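Local coordinates for flagellar hook associated protein type 3 FlgL (Legionella pneumophila subsp. pneumophila, PDB 5YTI) that probably serves as a structural protein of the bacterial flagellum, at the junction between hook and filament as in other FlgL proteins, at residues A69-L80 and Q342-E353; A114-A125 and I296-I304. All blocks are in the same frame, centred on the assembly; numbering follows the deposited sequence.

Overall arrangement
Each contact pairs, antiparallel, a helix from the N-terminal half of the chain with one from the C-terminal half, and contact 2 is nested inside the loop closed by contact 1. Contact 1 joins the two long helices 49-96 and 316-374; contact 2 joins the shorter helices 104-125 and 296-307, which lie next to them in sequence. Their centres are 24 Å apart, and they meet where Ile79 packs on the backbone of Tyr124. Contact 1 is only partly buried: leucines mesh inside while charged and amide groups pair along the margin. Contact 2 is buried and almost wholly apolar, with no hydrogen bond between its two segments.

Contact 1. Residues A69-L80 and Q342-E353; sequences ADSALRLEEGIL and QSDLGARLNQLE
Knobs-into-holes packing joins the two long antiparallel helices of the rod, with Leu73 seated among Leu345, Arg348, Leu349 and Leu352, and Leu345 in turn seated among Leu73, Glu76, Glu77 and Leu80. The segment axes approach to 10.3 Å, at 156° between their directions. Leu73 and Leu349 lie side by side, pointing in opposite directions, Leu73 CB 3.9 Å from Leu349 CD2. At right angles to the Leu73 side chain runs the stem of Arg348, whose CB meets Leu73 CD2. One turn along, Leu352 CD1 lies beside Ala69 CB and comes within 3.6 Å of the backbone N of Asp70.

Leu345 has its CG anti to the backbone N (chi1 -163°), which sends CD1 toward the carboxylate of Glu76, 3.5 Å from OE1, while CD2 rests on the carbonyl oxygen of Leu73. Glu77 bends at chi2 (55°) and brings its carboxylate across the extended Gln342 side chain; the two flat groups are turned nearly parallel but offset from each other, and Gln342 NE2 gives Glu77 OE2 a weak, bent hydrogen bond of 2.9 Å.

Farther along the same margin, toward Asp70 and Glu353, lies a salt-bridge network. Arg74 NE binds Asp70 OD1 at 2.8 Å within its own helix, nearly along the C-O axis of the acceptor, while NH1 makes a long ion pair of 3.7 Å with Glu353 OE1 near the guanidinium plane. Leu349 CD2 covers one face of that guanidinium. Asp70 and Glu353 would repel each other, and Arg74 probably offsets this. On the opposite margin, Arg348 forms salt bridges to Asp344 and Asp177 and a hydrogen bond to the carbonyl of Ala174, beside strand 171-174. Long N- and C-terminal-side helices paired in such an antiparallel coiled coil recall the helical core of other flagellin-family proteins.

Contact 2. Residues A114-A125 and I296-I304; sequences AQALLNQLLDYA and IFSTVQRMI
With its CG anti to the carbonyl carbon (chi1 -49°), Phe297 reaches over to helix 104-125, while Leu118, its CG anti to the backbone N (chi1 170°), lies across it. The ring of Phe297 becomes a knob in a hole formed by Leu118, Leu121, Leu122 and Ala125. Leu122 CD2 lies over one face, 4.0 Å from the ring centroid and 20° off the normal, a CH-pi contact. Round the rim, near the ring plane, are Leu118 CD1, the carbonyl oxygen of Leu121 and Ala125 CB, the last 3.8 Å from Phe297 CZ.

Farther along, Val300 turns CG1 against Leu118 CB at 3.7 Å, and its CG2 faces Leu121 CD1 more loosely. That same Leu121 methyl, CD1, meets Ile296 CG2 at 4.0 Å. At the far end Ile304 lays CG1 against Ala114 CB at 3.7 Å and carries CD1 to Gln115, 3.5 Å from OE1. The amide of Gln115 is engaged within its own helix, NE2 donating to Asn119 OD1 at 3.1 Å.

The segments run nearly antiparallel, and Tyr154 of strand 154-156 touches Leu118 and Leu122 beside them. Helix 49-96 packs on Leu121 and Met303, a selenomethionine. Because no hydrogen bond or salt bridge spans the two segments, their hold on each other rests on burial of aliphatic and aromatic surface and on the fit of the Phe297 ring into its hole.

Contact 1. Residues A69-L80 and Q342-E353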
# COMPACT_ATOMS: atom_id res chain seq x y z
N ALA A 69 -0.37 9.19 -27.16
CA ALA A 69 -0.42 9.14 -25.71
C ALA A 69 -1.83 9.46 -25.22
O ALA A 69 -2.42 8.70 -24.44
CB ALA A 69 0.57 10.14 -25.13
N ASP A 70 -2.34 10.58 -25.68
CA ASP A 70 -3.69 10.99 -25.39
C ASP A 70 -4.63 9.83 -25.60
O ASP A 70 -5.55 9.65 -24.83
CB ASP A 70 -4.08 12.16 -26.29
CG ASP A 70 -5.13 13.06 -25.68
OD1 ASP A 70 -6.30 12.62 -25.63
OD2 ASP A 70 -4.78 14.22 -25.29
N SER A 71 -4.39 9.00 -26.60
CA SER A 71 -5.34 7.92 -26.90
C SER A 71 -5.21 6.68 -26.05
O SER A 71 -6.23 6.12 -25.62
CB SER A 71 -5.27 7.56 -28.37
OG SER A 71 -6.16 8.43 -29.02
N ALA A 72 -3.96 6.25 -25.83
CA ALA A 72 -3.67 5.09 -24.97
C ALA A 72 -4.18 5.34 -23.56
O ALA A 72 -4.66 4.44 -22.90
CB ALA A 72 -2.17 4.80 -24.95
N LEU A 73 -4.07 6.59 -23.11
CA LEU A 73 -4.47 6.96 -21.77
C LEU A 73 -5.99 7.02 -21.58
O LEU A 73 -6.49 6.60 -20.55
CB LEU A 73 -3.86 8.32 -21.39
CG LEU A 73 -2.62 8.32 -20.50
CD1 LEU A 73 -1.56 7.30 -20.90
CD2 LEU A 73 -2.03 9.72 -20.48
N ARG A 74 -6.71 7.54 -22.56
CA ARG A 74 -8.17 7.54 -22.50
C ARG A 74 -8.77 6.12 -22.60
O ARG A 74 -9.76 5.82 -21.92
CB ARG A 74 -8.75 8.47 -23.57
CG ARG A 74 -8.61 9.95 -23.22
CD ARG A 74 -9.41 10.87 -24.16
NE ARG A 74 -8.77 12.18 -24.32
CZ ARG A 74 -8.95 13.23 -23.52
NH1 ARG A 74 -8.29 14.37 -23.76
NH2 ARG A 74 -9.80 13.16 -22.50
N LEU A 75 -8.16 5.25 -23.41
CA LEU A 75 -8.53 3.83 -23.45
C LEU A 75 -8.35 3.21 -22.05
O LEU A 75 -9.22 2.49 -21.55
CB LEU A 75 -7.68 3.09 -24.49
CG LEU A 75 -8.33 1.98 -25.30
CD1 LEU A 75 -9.50 2.53 -26.09
CD2 LEU A 75 -7.31 1.35 -26.26
N GLU A 76 -7.21 3.54 -21.43
CA GLU A 76 -6.89 3.12 -20.06
C GLU A 76 -7.81 3.77 -18.99
O GLU A 76 -8.11 3.15 -17.99
CB GLU A 76 -5.42 3.44 -19.76
CG GLU A 76 -4.89 2.75 -18.51
CD GLU A 76 -3.67 3.43 -17.88
OE1 GLU A 76 -3.72 3.70 -16.66
OE2 GLU A 76 -2.67 3.68 -18.58
N GLU A 77 -8.26 5.01 -19.17
CA GLU A 77 -9.18 5.60 -18.22
C GLU A 77 -10.41 4.71 -18.17
O GLU A 77 -10.92 4.42 -17.10
CB GLU A 77 -9.52 7.06 -18.59
CG GLU A 77 -10.59 7.75 -17.73
CD GLU A 77 -10.31 7.75 -16.21
OE1 GLU A 77 -9.18 8.05 -15.76
OE2 GLU A 77 -11.25 7.48 -15.43
N GLY A 78 -10.85 4.22 -19.33
CA GLY A 78 -12.12 3.47 -19.45
C GLY A 78 -12.11 2.07 -18.88
O GLY A 78 -13.14 1.57 -18.42
N ILE A 79 -10.94 1.43 -18.94
CA ILE A 79 -10.72 0.14 -18.30
C ILE A 79 -10.67 0.30 -16.78
O ILE A 79 -11.36 -0.41 -16.06
CB ILE A 79 -9.45 -0.54 -18.82
CG1 ILE A 79 -9.61 -0.91 -20.31
CG2 ILE A 79 -9.11 -1.77 -17.98
CD1 ILE A 79 -10.71 -1.93 -20.60
N LEU A 80 -9.87 1.24 -16.29
CA LEU A 80 -9.90 1.58 -14.88
C LEU A 80 -11.31 1.96 -14.44
O LEU A 80 -11.78 1.48 -13.42
CB LEU A 80 -8.93 2.71 -14.56
CG LEU A 80 -7.46 2.28 -14.59
CD1 LEU A 80 -6.57 3.35 -13.99
CD2 LEU A 80 -7.20 0.98 -13.85
N GLN A 342 -6.37 6.93 -11.33
CA GLN A 342 -7.16 7.79 -12.24
C GLN A 342 -6.78 9.24 -12.11
O GLN A 342 -6.63 9.93 -13.11
CB GLN A 342 -8.67 7.67 -11.99
CG GLN A 342 -9.27 6.35 -12.41
CD GLN A 342 -10.69 6.23 -11.97
OE1 GLN A 342 -10.99 6.36 -10.79
NE2 GLN A 342 -11.58 5.98 -12.92
N SER A 343 -6.64 9.73 -10.88
CA SER A 343 -6.26 11.14 -10.71
C SER A 343 -4.91 11.37 -11.38
O SER A 343 -4.75 12.36 -12.07
CB SER A 343 -6.25 11.56 -9.23
OG SER A 343 -7.57 11.50 -8.66
N ASP A 344 -3.96 10.43 -11.23
CA ASP A 344 -2.63 10.54 -11.85
C ASP A 344 -2.72 10.68 -13.38
O ASP A 344 -1.98 11.44 -14.01
CB ASP A 344 -1.75 9.31 -11.53
CG ASP A 344 -0.27 9.55 -11.86
OD1 ASP A 344 0.37 10.33 -11.12
OD2 ASP A 344 0.27 8.98 -12.84
N LEU A 345 -3.63 9.90 -13.94
CA LEU A 345 -3.86 9.78 -15.36
C LEU A 345 -4.48 11.10 -15.86
O LEU A 345 -4.03 11.65 -16.83
CB LEU A 345 -4.79 8.59 -15.55
CG LEU A 345 -4.98 7.89 -16.87
CD1 LEU A 345 -5.68 6.56 -16.64
CD2 LEU A 345 -5.84 8.77 -17.76
N GLY A 346 -5.49 11.62 -15.17
CA GLY A 346 -6.01 12.96 -15.43
C GLY A 346 -4.96 14.05 -15.50
O GLY A 346 -4.92 14.84 -16.44
N ALA A 347 -4.07 14.08 -14.52
CA ALA A 347 -3.00 15.07 -14.48
C ALA A 347 -2.18 15.03 -15.78
O ALA A 347 -1.82 16.07 -16.33
CB ALA A 347 -2.09 14.84 -13.28
N ARG A 348 -1.91 13.82 -16.25
CA ARG A 348 -1.14 13.61 -17.46
C ARG A 348 -1.88 14.09 -18.69
O ARG A 348 -1.32 14.73 -19.57
CB ARG A 348 -0.76 12.14 -17.59
CG ARG A 348 0.40 11.76 -16.71
CD ARG A 348 0.73 10.31 -16.87
NE ARG A 348 0.02 9.47 -15.92
CZ ARG A 348 -0.08 8.15 -16.00
NH1 ARG A 348 0.47 7.46 -17.00
NH2 ARG A 348 -0.77 7.49 -15.08
N LEU A 349 -3.16 13.79 -18.77
CA LEU A 349 -3.93 14.34 -19.85
C LEU A 349 -3.88 15.86 -19.81
O LEU A 349 -3.87 16.48 -20.85
CB LEU A 349 -5.36 13.87 -19.76
CG LEU A 349 -5.58 12.36 -19.95
CD1 LEU A 349 -6.99 11.90 -19.53
CD2 LEU A 349 -5.28 11.96 -21.38
N ASN A 350 -3.87 16.48 -18.63
CA ASN A 350 -3.83 17.94 -18.58
C ASN A 350 -2.43 18.42 -19.00
O ASN A 350 -2.30 19.51 -19.57
CB ASN A 350 -4.28 18.51 -17.23
CG ASN A 350 -5.81 18.58 -17.08
OD1 ASN A 350 -6.53 18.98 -18.00
ND2 ASN A 350 -6.30 18.20 -15.91
N GLN A 351 -1.41 17.60 -18.76
CA GLN A 351 -0.05 17.89 -19.29
C GLN A 351 -0.03 17.83 -20.84
O GLN A 351 0.71 18.56 -21.48
CB GLN A 351 1.03 16.94 -18.69
CG GLN A 351 1.60 17.38 -17.33
CD GLN A 351 2.86 16.61 -16.91
OE1 GLN A 351 2.87 15.37 -16.87
NE2 GLN A 351 3.92 17.36 -16.59
N LEU A 352 -0.86 16.95 -21.41
CA LEU A 352 -0.94 16.76 -22.85
C LEU A 352 -1.72 17.85 -23.54
O LEU A 352 -1.22 18.43 -24.50
CB LEU A 352 -1.56 15.41 -23.20
CG LEU A 352 -0.76 14.18 -22.73
CD1 LEU A 352 -1.53 12.88 -23.00
CD2 LEU A 352 0.62 14.14 -23.39
N GLU A 353 -2.92 18.16 -23.06
CA GLU A 353 -3.66 19.28 -23.64
C GLU A 353 -2.81 20.57 -23.48
O GLU A 353 -2.90 21.49 -24.29
CB GLU A 353 -5.11 19.40 -23.11
CG GLU A 353 -6.05 18.23 -23.48
CD GLU A 353 -6.34 18.04 -25.00
OE1 GLU A 353 -7.46 17.59 -25.34
OE2 GLU A 353 -5.48 18.29 -25.88

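Contact 2. Residues A114-A125 and I296-I304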
# COMPACT_ATOMS: atom_id res chain seq x y z
N ALA A 114 -19.81 -12.75 -6.87
CA ALA A 114 -18.44 -12.33 -6.60
C ALA A 114 -17.47 -13.08 -7.49
O ALA A 114 -16.53 -12.49 -7.99
CB ALA A 114 -18.08 -12.50 -5.14
N GLN A 115 -17.70 -14.37 -7.72
CA GLN A 115 -16.82 -15.12 -8.63
C GLN A 115 -16.89 -14.55 -10.05
O GLN A 115 -15.89 -14.48 -10.73
CB GLN A 115 -17.05 -16.66 -8.62
CG GLN A 115 -16.09 -17.50 -9.49
CD GLN A 115 -14.68 -17.71 -8.90
OE1 GLN A 115 -14.53 -18.13 -7.75
NE2 GLN A 115 -13.63 -17.41 -9.71
N ALA A 116 -18.06 -14.12 -10.51
CA ALA A 116 -18.11 -13.47 -11.83
C ALA A 116 -17.32 -12.16 -11.83
O ALA A 116 -16.60 -11.87 -12.79
CB ALA A 116 -19.54 -13.24 -12.28
N LEU A 117 -17.42 -11.38 -10.74
CA LEU A 117 -16.72 -10.10 -10.65
C LEU A 117 -15.21 -10.30 -10.59
O LEU A 117 -14.48 -9.64 -11.32
CB LEU A 117 -17.25 -9.25 -9.50
CG LEU A 117 -18.71 -8.83 -9.74
CD1 LEU A 117 -19.47 -8.52 -8.45
CD2 LEU A 117 -18.80 -7.63 -10.67
N LEU A 118 -14.73 -11.23 -9.76
CA LEU A 118 -13.31 -11.58 -9.80
C LEU A 118 -12.86 -11.81 -11.25
O LEU A 118 -11.93 -11.17 -11.72
CB LEU A 118 -13.03 -12.82 -8.95
CG LEU A 118 -11.63 -13.45 -9.06
CD1 LEU A 118 -10.55 -12.44 -8.76
CD2 LEU A 118 -11.48 -14.64 -8.12
N ASN A 119 -13.53 -12.71 -11.97
CA ASN A 119 -13.18 -13.03 -13.36
C ASN A 119 -13.19 -11.76 -14.23
O ASN A 119 -12.32 -11.57 -15.09
CB ASN A 119 -14.15 -14.08 -13.97
CG ASN A 119 -14.11 -15.45 -13.24
OD1 ASN A 119 -13.41 -15.64 -12.23
ND2 ASN A 119 -14.86 -16.41 -13.78
N GLN A 120 -14.18 -10.89 -14.00
CA GLN A 120 -14.26 -9.60 -14.69
C GLN A 120 -12.96 -8.80 -14.49
O GLN A 120 -12.36 -8.31 -15.44
CB GLN A 120 -15.50 -8.82 -14.20
CG GLN A 120 -15.93 -7.64 -15.06
CD GLN A 120 -17.44 -7.43 -15.12
OE1 GLN A 120 -18.05 -7.72 -16.16
NE2 GLN A 120 -18.06 -6.93 -14.03
N LEU A 121 -12.50 -8.71 -13.25
CA LEU A 121 -11.32 -7.92 -12.91
C LEU A 121 -10.05 -8.51 -13.47
O LEU A 121 -9.14 -7.78 -13.84
CB LEU A 121 -11.20 -7.74 -11.40
CG LEU A 121 -12.28 -6.87 -10.76
CD1 LEU A 121 -12.14 -6.97 -9.27
CD2 LEU A 121 -12.14 -5.42 -11.15
N LEU A 122 -9.99 -9.83 -13.56
CA LEU A 122 -8.85 -10.46 -14.26
C LEU A 122 -8.81 -10.15 -15.77
O LEU A 122 -7.74 -10.13 -16.37
CB LEU A 122 -8.86 -11.99 -14.04
CG LEU A 122 -8.64 -12.43 -12.60
CD1 LEU A 122 -9.19 -13.81 -12.30
CD2 LEU A 122 -7.16 -12.35 -12.25
N ASP A 123 -9.98 -9.95 -16.38
CA ASP A 123 -10.07 -9.66 -17.80
C ASP A 123 -9.53 -8.24 -17.96
O ASP A 123 -8.69 -7.99 -18.83
CB ASP A 123 -11.51 -9.78 -18.35
CG ASP A 123 -12.03 -11.25 -18.44
OD1 ASP A 123 -11.28 -12.16 -18.04
OD2 ASP A 123 -13.18 -11.49 -18.92
N TYR A 124 -9.96 -7.33 -17.07
CA TYR A 124 -9.51 -5.93 -17.12
C TYR A 124 -8.00 -5.83 -16.90
O TYR A 124 -7.30 -5.12 -17.60
CB TYR A 124 -10.25 -5.05 -16.11
CG TYR A 124 -11.77 -5.02 -16.23
CD1 TYR A 124 -12.41 -5.11 -17.47
CD2 TYR A 124 -12.56 -4.87 -15.12
CE1 TYR A 124 -13.80 -5.07 -17.59
CE2 TYR A 124 -13.94 -4.82 -15.22
CZ TYR A 124 -14.56 -4.93 -16.45
OH TYR A 124 -15.93 -4.90 -16.52
N ALA A 125 -7.50 -6.58 -15.93
CA ALA A 125 -6.07 -6.55 -15.68
C ALA A 125 -5.31 -7.09 -16.87
O ALA A 125 -4.17 -6.71 -17.12
CB ALA A 125 -5.73 -7.35 -14.44
N ILE A 296 -6.04 -7.13 -5.25
CA ILE A 296 -7.49 -7.05 -5.18
C ILE A 296 -8.00 -8.45 -5.34
O ILE A 296 -8.96 -8.85 -4.72
CB ILE A 296 -8.09 -6.27 -6.33
CG1 ILE A 296 -7.59 -4.85 -6.33
CG2 ILE A 296 -9.60 -6.25 -6.22
CD1 ILE A 296 -7.58 -4.29 -7.74
N PHE A 297 -7.34 -9.19 -6.20
CA PHE A 297 -7.79 -10.52 -6.53
C PHE A 297 -7.96 -11.40 -5.30
O PHE A 297 -9.05 -11.93 -5.09
CB PHE A 297 -6.86 -11.13 -7.54
CG PHE A 297 -6.59 -10.22 -8.69
CD1 PHE A 297 -7.63 -9.79 -9.49
CD2 PHE A 297 -5.30 -9.78 -8.97
CE1 PHE A 297 -7.39 -8.96 -10.55
CE2 PHE A 297 -5.05 -8.95 -10.03
CZ PHE A 297 -6.10 -8.53 -10.83
N SER A 298 -6.94 -11.57 -4.48
CA SER A 298 -7.15 -12.37 -3.28
C SER A 298 -8.20 -11.72 -2.35
O SER A 298 -8.95 -12.45 -1.72
CB SER A 298 -5.84 -12.76 -2.56
OG SER A 298 -5.33 -11.68 -1.83
N THR A 299 -8.33 -10.40 -2.30
CA THR A 299 -9.42 -9.75 -1.53
C THR A 299 -10.79 -10.32 -1.95
O THR A 299 -11.64 -10.66 -1.11
CB THR A 299 -9.46 -8.20 -1.67
OG1 THR A 299 -8.43 -7.60 -0.89
CG2 THR A 299 -10.77 -7.66 -1.15
N VAL A 300 -11.01 -10.42 -3.24
CA VAL A 300 -12.26 -10.98 -3.74
C VAL A 300 -12.37 -12.50 -3.53
O VAL A 300 -13.47 -12.99 -3.24
CB VAL A 300 -12.48 -10.66 -5.22
CG1 VAL A 300 -13.82 -11.23 -5.66
CG2 VAL A 300 -12.44 -9.15 -5.48
N GLN A 301 -11.25 -13.21 -3.67
CA GLN A 301 -11.18 -14.65 -3.37
C GLN A 301 -11.63 -14.88 -1.96
O GLN A 301 -12.30 -15.87 -1.67
CB GLN A 301 -9.76 -15.19 -3.53
CG GLN A 301 -9.21 -15.08 -4.94
CD GLN A 301 -8.02 -15.98 -5.18
OE1 GLN A 301 -8.16 -16.99 -5.88
NE2 GLN A 301 -6.86 -15.63 -4.63
N ARG A 302 -11.24 -13.95 -1.10
CA ARG A 302 -11.56 -13.97 0.31
C ARG A 302 -13.02 -13.63 0.61
O ARG A 302 -13.59 -14.16 1.57
CB ARG A 302 -10.68 -12.98 1.06
CG ARG A 302 -9.26 -13.45 1.35
CD ARG A 302 -8.86 -13.02 2.75
NE ARG A 302 -8.09 -11.79 2.81
CZ ARG A 302 -8.01 -10.99 3.88
NH1 ARG A 302 -7.27 -9.91 3.80
NH2 ARG A 302 -8.68 -11.23 5.01
N MSE A 303 -13.62 -12.74 -0.18
CA MSE A 303 -15.02 -12.39 0.07
C MSE A 303 -15.86 -13.59 -0.25
O MSE A 303 -16.87 -13.84 0.43
CB MSE A 303 -15.51 -11.22 -0.75
CG MSE A 303 -15.08 -9.84 -0.26
SE MSE A 303 -15.50 -8.65 -1.78
CE MSE A 303 -17.41 -8.96 -1.98
N ILE A 304 -15.43 -14.34 -1.26
CA ILE A 304 -16.05 -15.62 -1.67
C ILE A 304 -15.90 -16.73 -0.59
O ILE A 304 -16.88 -17.37 -0.18
CB ILE A 304 -15.46 -16.15 -2.99
CG1 ILE A 304 -15.81 -15.25 -4.18
CG2 ILE A 304 -15.90 -17.59 -3.25
CD1 ILE A 304 -14.99 -15.55 -5.44